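Local coordinates for VP24 (White spot syndrome virus, PDB 5HLJ), which serves as a major envelope protein of the virion, a beta-rich protein that assembles as a trimer and probably helps build the viral envelope, at residues N22-G27 / N159-L164; R30-N35 / K89-Y94; T106-S111 / R167-N172; N126-Y131 / A149-D154. One frame throughout, in Å; residues are numbered along the deposited sequence.

Contact 1: N22-G27 / N159-L164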
# COMPACT_ATOMS: atom_id res chain seq x y z
N ASN A 22 -9.85 -4.05 -7.07
CA ASN A 22 -10.46 -4.10 -5.74
C ASN A 22 -11.55 -5.17 -5.68
O ASN A 22 -12.55 -5.08 -6.39
CB ASN A 22 -11.04 -2.73 -5.35
CG ASN A 22 -9.97 -1.65 -5.20
OD1 ASN A 22 -9.14 -1.71 -4.29
ND2 ASN A 22 -9.98 -0.66 -6.09
N LEU A 23 -11.33 -6.18 -4.85
CA LEU A 23 -12.25 -7.30 -4.70
C LEU A 23 -12.67 -7.49 -3.25
O LEU A 23 -12.04 -6.97 -2.33
CB LEU A 23 -11.60 -8.60 -5.20
CG LEU A 23 -11.14 -8.66 -6.65
CD1 LEU A 23 -10.55 -10.02 -6.92
CD2 LEU A 23 -12.30 -8.37 -7.60
N THR A 24 -13.73 -8.25 -3.05
CA THR A 24 -14.22 -8.55 -1.71
C THR A 24 -13.89 -10.00 -1.33
O THR A 24 -13.99 -10.89 -2.17
CB THR A 24 -15.73 -8.28 -1.62
OG1 THR A 24 -15.96 -6.89 -1.84
CG2 THR A 24 -16.26 -8.63 -0.27
N ILE A 25 -13.48 -10.22 -0.09
CA ILE A 25 -13.17 -11.57 0.40
C ILE A 25 -13.64 -11.80 1.83
O ILE A 25 -13.71 -10.86 2.64
CB ILE A 25 -11.65 -11.90 0.37
CG1 ILE A 25 -10.89 -10.95 1.29
CG2 ILE A 25 -11.09 -11.90 -1.06
CD1 ILE A 25 -9.39 -11.13 1.25
N ASN A 26 -13.95 -13.05 2.15
CA ASN A 26 -14.31 -13.43 3.52
C ASN A 26 -13.39 -14.50 4.08
O ASN A 26 -12.97 -15.41 3.38
CB ASN A 26 -15.76 -13.93 3.58
CG ASN A 26 -16.77 -12.84 3.27
OD1 ASN A 26 -16.90 -11.87 4.01
ND2 ASN A 26 -17.49 -12.99 2.16
N GLY A 27 -13.06 -14.39 5.36
CA GLY A 27 -12.37 -15.46 6.05
C GLY A 27 -13.26 -16.68 6.24
O GLY A 27 -14.46 -16.55 6.46
N ASN A 159 -16.40 -11.09 12.28
CA ASN A 159 -15.26 -10.26 11.90
C ASN A 159 -14.53 -10.76 10.64
O ASN A 159 -13.34 -10.48 10.47
CB ASN A 159 -14.28 -10.19 13.09
CG ASN A 159 -13.65 -11.54 13.43
OD1 ASN A 159 -13.92 -12.55 12.77
ND2 ASN A 159 -12.80 -11.57 14.44
N ARG A 160 -15.22 -11.48 9.77
CA ARG A 160 -14.55 -12.17 8.67
C ARG A 160 -14.51 -11.39 7.34
O ARG A 160 -13.91 -11.86 6.38
CB ARG A 160 -15.23 -13.52 8.42
CG ARG A 160 -16.63 -13.40 7.84
CD ARG A 160 -17.26 -14.77 7.70
NE ARG A 160 -18.10 -14.87 6.51
CZ ARG A 160 -19.42 -14.88 6.52
NH1 ARG A 160 -20.08 -14.82 7.67
NH2 ARG A 160 -20.08 -14.96 5.37
N HIS A 161 -15.16 -10.24 7.28
CA HIS A 161 -15.32 -9.54 6.02
C HIS A 161 -14.15 -8.62 5.67
O HIS A 161 -13.82 -7.74 6.45
CB HIS A 161 -16.62 -8.73 6.04
CG HIS A 161 -17.07 -8.29 4.68
ND1 HIS A 161 -17.23 -9.18 3.63
CD2 HIS A 161 -17.39 -7.07 4.20
CE1 HIS A 161 -17.65 -8.52 2.57
NE2 HIS A 161 -17.75 -7.24 2.88
N TYR A 162 -13.54 -8.83 4.50
CA TYR A 162 -12.39 -8.03 4.10
C TYR A 162 -12.47 -7.52 2.67
O TYR A 162 -13.16 -8.09 1.82
CB TYR A 162 -11.08 -8.82 4.30
CG TYR A 162 -10.71 -8.81 5.76
CD1 TYR A 162 -11.27 -9.74 6.66
CD2 TYR A 162 -9.85 -7.85 6.26
CE1 TYR A 162 -10.97 -9.69 8.03
CE2 TYR A 162 -9.55 -7.79 7.60
CZ TYR A 162 -10.10 -8.71 8.49
OH TYR A 162 -9.77 -8.61 9.81
N LEU A 163 -11.76 -6.42 2.43
CA LEU A 163 -11.64 -5.81 1.10
C LEU A 163 -10.21 -6.01 0.65
O LEU A 163 -9.28 -5.72 1.40
CB LEU A 163 -11.99 -4.33 1.13
CG LEU A 163 -13.32 -4.01 1.83
CD1 LEU A 163 -13.55 -2.50 1.98
CD2 LEU A 163 -14.44 -4.67 1.05
N LEU A 164 -10.04 -6.51 -0.56
CA LEU A 164 -8.73 -6.87 -1.06
C LEU A 164 -8.31 -5.94 -2.19
O LEU A 164 -9.04 -5.77 -3.15
CB LEU A 164 -8.73 -8.32 -1.53
CG LEU A 164 -7.52 -8.85 -2.31
CD1 LEU A 164 -6.28 -8.95 -1.42
CD2 LEU A 164 -7.84 -10.21 -2.95
O HOH W 1 -10.85 -3.30 -2.23
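Asn22 CA meets Leu164 O in a 3.4 Å CA-H...O contact within the antiparallel ladder that joins strands 19-28 and 161-170, neighbours in the central mixed sheet. Asn22 OD1 is bonded by Ser165 and by a water that also reaches Leu164 O weakly. Leu23 and Leu164 form a hydrogen-bonded pair: Leu23 N lies 2.9 Å from Leu164 O, and the return bond from Leu164 N to Leu23 O measures 2.7 Å. Thr24 and Leu163, on the other face, lie side by side and point the same way, with Thr24 OG1 beside Leu163 CD2. Ile25 pairs with Tyr162; its CG1 sits between the backbone N and the carbonyl carbon (chi1 62°), 3.7 Å from Tyr162 CB, and its CD1 continues to Leu164 CB at 4.0 Å. Phe147 and Leu112 pack against this apolar patch. At Asn26 the pairing becomes polar: His161 ND1 donates to Asn26 OD1 over 2.7 Å, nearly straight at 170°, with the oxygen in the ring plane and the amide turned 29° from that plane. Gly27 brings the ladder to the turn before strand 161-170, its N giving a 2.9 Å bond to Arg160 O while Arg160 CD passes 3.5 Å from Gly27 O.

Contact 2: R30-N35 / K89-Y94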
# COMPACT_ATOMS: atom_id res chain seq x y z
N ARG A 30 -13.07 -22.83 9.03
CA ARG A 30 -12.80 -24.22 8.67
C ARG A 30 -12.00 -24.31 7.36
O ARG A 30 -12.54 -24.12 6.27
CB ARG A 30 -14.11 -25.01 8.56
CG ARG A 30 -13.92 -26.52 8.47
CD ARG A 30 -14.70 -27.25 9.56
NE ARG A 30 -14.45 -28.69 9.55
CZ ARG A 30 -15.33 -29.62 9.90
NH1 ARG A 30 -16.55 -29.27 10.31
NH2 ARG A 30 -14.99 -30.91 9.86
N GLY A 31 -10.71 -24.61 7.48
CA GLY A 31 -9.85 -24.70 6.32
C GLY A 31 -8.79 -23.61 6.34
O GLY A 31 -7.82 -23.66 5.57
N ASN A 32 -8.99 -22.62 7.23
CA ASN A 32 -8.07 -21.51 7.39
C ASN A 32 -7.81 -20.80 6.06
O ASN A 32 -6.66 -20.59 5.66
CB ASN A 32 -6.75 -22.00 8.00
CG ASN A 32 -6.89 -22.34 9.48
OD1 ASN A 32 -7.49 -23.34 9.85
ND2 ASN A 32 -6.30 -21.51 10.33
N HIS A 33 -8.88 -20.44 5.36
CA HIS A 33 -8.78 -19.82 4.06
C HIS A 33 -9.43 -18.43 3.97
O HIS A 33 -10.22 -18.04 4.83
CB HIS A 33 -9.41 -20.70 2.99
CG HIS A 33 -8.54 -21.83 2.54
ND1 HIS A 33 -8.80 -23.14 2.86
CD2 HIS A 33 -7.42 -21.84 1.77
CE1 HIS A 33 -7.88 -23.91 2.31
NE2 HIS A 33 -7.04 -23.15 1.65
N PHE A 34 -9.07 -17.71 2.92
CA PHE A 34 -9.87 -16.58 2.48
C PHE A 34 -10.69 -17.07 1.32
O PHE A 34 -10.26 -17.95 0.60
CB PHE A 34 -9.01 -15.38 2.07
CG PHE A 34 -8.58 -14.53 3.21
CD1 PHE A 34 -9.49 -13.73 3.87
CD2 PHE A 34 -7.25 -14.52 3.62
CE1 PHE A 34 -9.09 -12.93 4.93
CE2 PHE A 34 -6.85 -13.73 4.68
CZ PHE A 34 -7.77 -12.94 5.33
N ASN A 35 -11.87 -16.50 1.13
CA ASN A 35 -12.75 -16.93 0.06
C ASN A 35 -13.31 -15.73 -0.71
O ASN A 35 -13.84 -14.79 -0.11
CB ASN A 35 -13.89 -17.78 0.64
CG ASN A 35 -14.64 -18.56 -0.41
OD1 ASN A 35 -14.08 -18.95 -1.44
ND2 ASN A 35 -15.92 -18.80 -0.16
N LYS A 89 -6.64 -18.07 13.22
CA LYS A 89 -5.88 -16.81 13.21
C LYS A 89 -4.99 -16.71 11.99
O LYS A 89 -4.72 -15.61 11.49
CB LYS A 89 -5.02 -16.67 14.47
CG LYS A 89 -5.83 -16.63 15.71
CD LYS A 89 -4.99 -16.51 16.96
CE LYS A 89 -5.90 -16.70 18.17
NZ LYS A 89 -5.30 -16.22 19.44
N GLU A 90 -4.53 -17.86 11.51
CA GLU A 90 -3.62 -17.92 10.38
C GLU A 90 -4.38 -18.35 9.14
O GLU A 90 -4.87 -19.48 9.07
CB GLU A 90 -2.46 -18.86 10.68
CG GLU A 90 -1.77 -18.52 11.99
CD GLU A 90 -0.53 -19.37 12.28
OE1 GLU A 90 -0.43 -20.51 11.74
OE2 GLU A 90 0.34 -18.90 13.04
N LEU A 91 -4.49 -17.45 8.17
CA LEU A 91 -5.35 -17.67 7.00
C LEU A 91 -4.58 -17.55 5.70
O LEU A 91 -3.60 -16.81 5.60
CB LEU A 91 -6.51 -16.68 6.98
CG LEU A 91 -7.84 -17.09 7.61
CD1 LEU A 91 -7.65 -17.52 9.05
CD2 LEU A 91 -8.86 -15.95 7.53
N GLU A 92 -5.02 -18.29 4.69
CA GLU A 92 -4.36 -18.24 3.41
C GLU A 92 -5.38 -18.08 2.29
O GLU A 92 -6.45 -18.68 2.31
CB GLU A 92 -3.51 -19.49 3.21
CG GLU A 92 -2.70 -19.54 1.91
CD GLU A 92 -1.86 -20.80 1.77
OE1 GLU A 92 -1.81 -21.62 2.72
OE2 GLU A 92 -1.25 -20.98 0.69
N LEU A 93 -5.08 -17.21 1.34
CA LEU A 93 -5.80 -17.22 0.07
C LEU A 93 -5.04 -18.15 -0.87
O LEU A 93 -3.87 -17.93 -1.16
CB LEU A 93 -5.90 -15.81 -0.53
CG LEU A 93 -6.46 -15.84 -1.96
CD1 LEU A 93 -7.97 -16.14 -1.96
CD2 LEU A 93 -6.13 -14.57 -2.74
N TYR A 94 -5.70 -19.22 -1.32
CA TYR A 94 -5.10 -20.10 -2.31
C TYR A 94 -5.95 -20.00 -3.56
O TYR A 94 -7.03 -20.61 -3.65
CB TYR A 94 -5.02 -21.55 -1.79
CG TYR A 94 -4.21 -22.47 -2.69
CD1 TYR A 94 -2.91 -22.84 -2.37
CD2 TYR A 94 -4.76 -22.97 -3.87
CE1 TYR A 94 -2.17 -23.68 -3.21
CE2 TYR A 94 -4.04 -23.79 -4.71
CZ TYR A 94 -2.75 -24.15 -4.39
OH TYR A 94 -2.06 -24.97 -5.26
O HOH W 2 -8.35 -19.32 0.10
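Asn32 bonds the backbone of strand 90-99 at two points. Its ND2 donates to Glu90 O at 2.8 Å, with the acceptor almost in the amide plane, and is fixed by a second bond to Glu87 O; its own carbonyl O receives Glu92 N at 3.0 Å. Two residues on, Phe34 N reaches Glu92 O at 2.9 Å from well above the carbonyl plane. The same oxygen lies near the plane of the His33 ring, at its edge, 3.3 Å from CD2. Phe34 CG stands anti to the carbonyl carbon, beside the backbone N (chi1 -83°), which brings the ring to Leu91. There Leu91 crosses Phe34 at about a right angle: CD2 sits over one ring face, 4.0 Å from the centroid and displaced toward the rim, in a CH-pi contact, while Leu91 CB touches the ring at CE2 (3.8 Å).

Further out, Asn32 and His33 both face Val28 in a G1 beta bulge, with Asn32 in the left-handed backbone region. The two strands are not neighbours in sheet order and diverge by 49°, and their single bridge is consistent with a strongly curled sheet whose distant strands meet here. Thr80 N holds Glu92 OE2, while His79 stacks on the His33 ring and bonds both Gly31 O and Glu92 OE1; with both ring nitrogens facing acceptors, His79 is probably protonated, which would offset the buried charge of Glu92.

Contact 3: T106-S111 / R167-N172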
# COMPACT_ATOMS: atom_id res chain seq x y z
N THR A 106 2.22 -9.15 -13.71
CA THR A 106 2.76 -9.33 -12.36
C THR A 106 1.78 -8.76 -11.34
O THR A 106 1.27 -7.64 -11.49
CB THR A 106 4.16 -8.68 -12.18
OG1 THR A 106 5.08 -9.21 -13.15
CG2 THR A 106 4.72 -8.95 -10.77
N VAL A 107 1.47 -9.55 -10.31
CA VAL A 107 0.78 -9.00 -9.16
C VAL A 107 1.85 -8.48 -8.20
O VAL A 107 2.58 -9.26 -7.59
CB VAL A 107 -0.14 -10.04 -8.48
CG1 VAL A 107 -0.95 -9.39 -7.36
CG2 VAL A 107 -1.08 -10.64 -9.52
N ASP A 108 1.95 -7.15 -8.10
CA ASP A 108 3.04 -6.47 -7.40
C ASP A 108 2.90 -6.46 -5.90
O ASP A 108 3.88 -6.60 -5.17
CB ASP A 108 3.13 -5.01 -7.85
CG ASP A 108 3.67 -4.87 -9.23
OD1 ASP A 108 4.74 -5.47 -9.51
OD2 ASP A 108 3.02 -4.17 -10.03
N SER A 109 1.67 -6.25 -5.45
CA SER A 109 1.43 -6.06 -4.03
C SER A 109 -0.02 -6.27 -3.72
O SER A 109 -0.87 -6.24 -4.61
CB SER A 109 1.86 -4.65 -3.59
OG SER A 109 1.26 -3.66 -4.40
N VAL A 110 -0.31 -6.52 -2.46
CA VAL A 110 -1.69 -6.59 -2.03
C VAL A 110 -1.85 -5.81 -0.75
O VAL A 110 -0.89 -5.59 -0.03
CB VAL A 110 -2.18 -8.05 -1.81
CG1 VAL A 110 -1.84 -8.92 -3.01
CG2 VAL A 110 -1.57 -8.62 -0.56
N SER A 111 -3.07 -5.39 -0.46
CA SER A 111 -3.38 -4.84 0.85
C SER A 111 -4.80 -5.21 1.21
O SER A 111 -5.59 -5.57 0.34
CB SER A 111 -3.16 -3.32 0.89
OG SER A 111 -3.86 -2.67 -0.15
N ARG A 167 -2.44 -4.91 -6.91
CA ARG A 167 -1.92 -4.13 -8.01
C ARG A 167 -1.42 -5.03 -9.13
O ARG A 167 -0.56 -5.88 -8.91
CB ARG A 167 -0.79 -3.19 -7.55
CG ARG A 167 -0.25 -2.35 -8.70
CD ARG A 167 0.76 -1.30 -8.25
NE ARG A 167 1.61 -0.85 -9.36
CZ ARG A 167 1.85 0.44 -9.65
NH1 ARG A 167 1.28 1.41 -8.93
NH2 ARG A 167 2.65 0.76 -10.67
N PHE A 168 -1.97 -4.83 -10.32
CA PHE A 168 -1.53 -5.52 -11.53
C PHE A 168 -0.59 -4.64 -12.33
O PHE A 168 -0.82 -3.44 -12.48
CB PHE A 168 -2.73 -5.90 -12.42
CG PHE A 168 -3.57 -7.03 -11.90
CD1 PHE A 168 -3.40 -7.52 -10.62
CD2 PHE A 168 -4.55 -7.59 -12.71
CE1 PHE A 168 -4.20 -8.57 -10.14
CE2 PHE A 168 -5.34 -8.63 -12.26
CZ PHE A 168 -5.17 -9.13 -10.96
N SER A 169 0.46 -5.24 -12.89
CA SER A 169 1.31 -4.51 -13.82
C SER A 169 1.76 -5.41 -14.97
O SER A 169 1.78 -6.63 -14.83
CB SER A 169 2.50 -3.88 -13.09
OG SER A 169 3.28 -4.86 -12.44
N PRO A 170 2.11 -4.82 -16.12
CA PRO A 170 2.49 -5.64 -17.28
C PRO A 170 3.84 -6.30 -17.12
O PRO A 170 4.73 -5.72 -16.51
CB PRO A 170 2.53 -4.62 -18.43
CG PRO A 170 1.86 -3.38 -17.91
CD PRO A 170 2.10 -3.38 -16.44
N GLY A 171 4.00 -7.49 -17.68
CA GLY A 171 5.32 -8.08 -17.80
C GLY A 171 5.61 -9.06 -16.68
O GLY A 171 4.74 -9.40 -15.88
N ASN A 172 6.86 -9.50 -16.63
CA ASN A 172 7.25 -10.59 -15.76
C ASN A 172 8.61 -10.38 -15.10
O ASN A 172 9.14 -11.29 -14.46
CB ASN A 172 7.24 -11.90 -16.56
CG ASN A 172 8.09 -11.80 -17.82
OD1 ASN A 172 9.23 -11.34 -17.78
ND2 ASN A 172 7.52 -12.21 -18.96
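Ser169 OG donates to Asp108 OD2 over a short 2.5 Å, on the syn side of the carboxylate. The hydroxyl is placed there by a chi1 of 59°, with OG between the backbone N and the carbonyl carbon. Arg167, on the same strand as Ser169, runs extended from CG to NE and turns the edge of its guanidinium toward the same Asp108 OD2, but NE stays 3.7 Å away, a long salt bridge. The other carboxylate oxygen, Asp108 OD1, receives a weak hydrogen bond from Asn22 ND2 of the third subunit. Arg167 NH1 groups of all three subunits come close together, and Asp108 may ease their repulsion.

On the opposite face Val107 and Phe168 lie side by side and point the same way, Val107 CG2 meeting the ring at CE1 (3.8 Å). Thr106 extends the grip past the strand end: its OG1 donates to Gly171 O at 2.8 Å from above the carbonyl plane. Backbone bonds join Thr106 N to Ser169 O (2.8 Å) and Asp108 N to Arg167 O (2.9 Å). The psi of -41° at Asp108 interrupts the extended backbone and helps turn its side chain toward strand 161-170. The whole is an antiparallel ladder between strands 105-114 and 161-170 of the mixed sheet, with Asp108 and Arg167 set at the trimer interface.

Contact 4: N126-Y131 / A149-D154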
# COMPACT_ATOMS: atom_id res chain seq x y z
N ASN A 126 -9.19 -6.22 14.49
CA ASN A 126 -8.33 -7.39 14.62
C ASN A 126 -7.03 -7.17 13.83
O ASN A 126 -7.05 -7.17 12.60
CB ASN A 126 -9.10 -8.61 14.10
CG ASN A 126 -8.41 -9.92 14.41
OD1 ASN A 126 -7.38 -9.97 15.09
ND2 ASN A 126 -9.00 -11.00 13.92
N LYS A 127 -5.91 -6.94 14.53
CA LYS A 127 -4.65 -6.62 13.84
C LYS A 127 -4.07 -7.85 13.16
O LYS A 127 -4.32 -8.98 13.59
CB LYS A 127 -3.62 -6.02 14.80
CG LYS A 127 -3.95 -4.61 15.28
CD LYS A 127 -2.81 -4.04 16.11
CE LYS A 127 -2.71 -4.68 17.52
NZ LYS A 127 -3.84 -4.23 18.40
N PHE A 128 -3.31 -7.63 12.09
CA PHE A 128 -2.76 -8.73 11.29
C PHE A 128 -1.43 -8.40 10.63
O PHE A 128 -1.09 -7.24 10.42
CB PHE A 128 -3.77 -9.15 10.21
CG PHE A 128 -4.18 -8.03 9.29
CD1 PHE A 128 -3.45 -7.75 8.14
CD2 PHE A 128 -5.29 -7.24 9.57
CE1 PHE A 128 -3.81 -6.71 7.30
CE2 PHE A 128 -5.66 -6.20 8.73
CZ PHE A 128 -4.92 -5.94 7.60
N VAL A 129 -0.67 -9.43 10.30
CA VAL A 129 0.49 -9.27 9.45
C VAL A 129 0.17 -9.96 8.12
O VAL A 129 -0.28 -11.10 8.08
CB VAL A 129 1.77 -9.86 10.09
CG1 VAL A 129 2.96 -9.75 9.15
CG2 VAL A 129 2.07 -9.15 11.38
N LEU A 130 0.38 -9.21 7.04
CA LEU A 130 0.13 -9.67 5.68
C LEU A 130 1.38 -10.28 5.07
O LEU A 130 2.43 -9.65 5.06
CB LEU A 130 -0.30 -8.50 4.81
CG LEU A 130 -1.73 -8.39 4.29
CD1 LEU A 130 -1.79 -7.20 3.34
CD2 LEU A 130 -2.09 -9.66 3.57
N TYR A 131 1.26 -11.49 4.54
CA TYR A 131 2.34 -12.06 3.75
C TYR A 131 2.00 -12.01 2.25
O TYR A 131 0.95 -12.49 1.82
CB TYR A 131 2.65 -13.51 4.16
CG TYR A 131 3.55 -14.18 3.15
CD1 TYR A 131 4.91 -13.88 3.10
CD2 TYR A 131 3.05 -15.05 2.19
CE1 TYR A 131 5.73 -14.45 2.15
CE2 TYR A 131 3.86 -15.61 1.22
CZ TYR A 131 5.20 -15.31 1.22
OH TYR A 131 6.02 -15.87 0.28
N ALA A 149 -2.46 -14.13 5.88
CA ALA A 149 -2.69 -13.13 6.90
C ALA A 149 -2.73 -13.84 8.23
O ALA A 149 -3.41 -14.84 8.38
CB ALA A 149 -3.99 -12.35 6.65
N THR A 150 -1.99 -13.32 9.20
CA THR A 150 -2.02 -13.87 10.53
C THR A 150 -2.59 -12.83 11.48
O THR A 150 -1.98 -11.78 11.73
CB THR A 150 -0.61 -14.32 10.97
OG1 THR A 150 -0.25 -15.49 10.24
CG2 THR A 150 -0.57 -14.66 12.47
N PHE A 151 -3.76 -13.14 12.02
CA PHE A 151 -4.48 -12.23 12.91
C PHE A 151 -4.15 -12.41 14.39
O PHE A 151 -3.68 -13.47 14.80
CB PHE A 151 -6.00 -12.40 12.70
CG PHE A 151 -6.46 -12.05 11.32
CD1 PHE A 151 -6.87 -10.76 11.01
CD2 PHE A 151 -6.48 -13.02 10.31
CE1 PHE A 151 -7.29 -10.44 9.72
CE2 PHE A 151 -6.91 -12.71 9.03
CZ PHE A 151 -7.31 -11.42 8.73
N ASP A 152 -4.40 -11.37 15.19
CA ASP A 152 -4.30 -11.46 16.65
C ASP A 152 -5.37 -12.39 17.22
O ASP A 152 -5.09 -13.24 18.07
CB ASP A 152 -4.43 -10.07 17.29
CG ASP A 152 -3.14 -9.27 17.26
OD1 ASP A 152 -2.14 -9.75 16.69
OD2 ASP A 152 -3.12 -8.14 17.79
N GLU A 153 -6.60 -12.21 16.72
CA GLU A 153 -7.78 -12.91 17.20
C GLU A 153 -8.35 -13.84 16.12
O GLU A 153 -8.23 -13.56 14.93
CB GLU A 153 -8.87 -11.90 17.60
CG GLU A 153 -8.56 -11.00 18.83
CD GLU A 153 -7.93 -11.75 20.01
OE1 GLU A 153 -8.33 -12.91 20.29
OE2 GLU A 153 -7.05 -11.16 20.69
N ASP A 154 -8.98 -14.94 16.56
CA ASP A 154 -9.64 -15.89 15.66
C ASP A 154 -10.62 -15.21 14.72
O ASP A 154 -11.40 -14.34 15.12
CB ASP A 154 -10.43 -16.96 16.44
CG ASP A 154 -9.54 -18.02 17.08
OD1 ASP A 154 -8.48 -18.41 16.52
OD2 ASP A 154 -9.92 -18.48 18.18
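Asn126 reaches across to Glu153 and binds its backbone twice through one side-chain amide. CB starts out toward the partner segment, and CG, anti to the backbone N (chi1 -169°), stands about equally far from Glu153 N and Glu153 O. At the tip the two branches divide the work. OD1 accepts Glu153 N at 2.9 Å, and ND2 donates to Glu153 O, also at 2.9 Å, approaching from above that carbonyl's plane. The amide thus presents an acceptor and a donor to the backbone of a single residue, extending the pairing beyond the last strand residues. ND2 also rests 3.5 Å from Phe151 CB, with the amide turned 42° from the Phe151 ring.

Beyond this clamp the ladder is regular: Asp152 N bonds Lys127 O (2.9 Å), and Val129 and Thr150 form a hydrogen-bonded pair. Phe128 and Phe151 lie side by side on one face, Phe128 CB touching Phe151 CD1 at 3.6 Å, while their rings meet obliquely, planes 56° apart. Lys127 CE comes within 3.5 Å of Asp152 OD2, but the charged ends look to other chains: Lys127 NZ makes a salt bridge to Asp152 of the second subunit, and Asp152 OD1 to Lys127 of the third. Strand 128-131 is an outermost strand of the sheet within this chain, flanked by strand 141-151, whose other edge pairs with strand 90-99, while Phe34 of strand 33-42 packs against Ala149 and Phe151.

Contacts 1 and 3 share strand 161-170, which pairs with strand 19-28 in one and strand 105-114 in the other. Contact 2 is mostly buried and untouched by other subunits; many of its polar groups, such as the Glu92 carboxylate, find partners within the chain. Contact 4 is farthest from the chain centre, about 16 Å centre to centre, and its Lys127 and Asp152 form salt bridges with Asp152 and Lys127 of neighbouring subunits. Contact 3 is also buried, yet its acidic and basic groups face a subunit interface. Contact 1, partly buried and like contact 4 touching the second subunit, combines an apolar face with a polar one. Phe34 of contact 2 packs on Ile25 of contact 1.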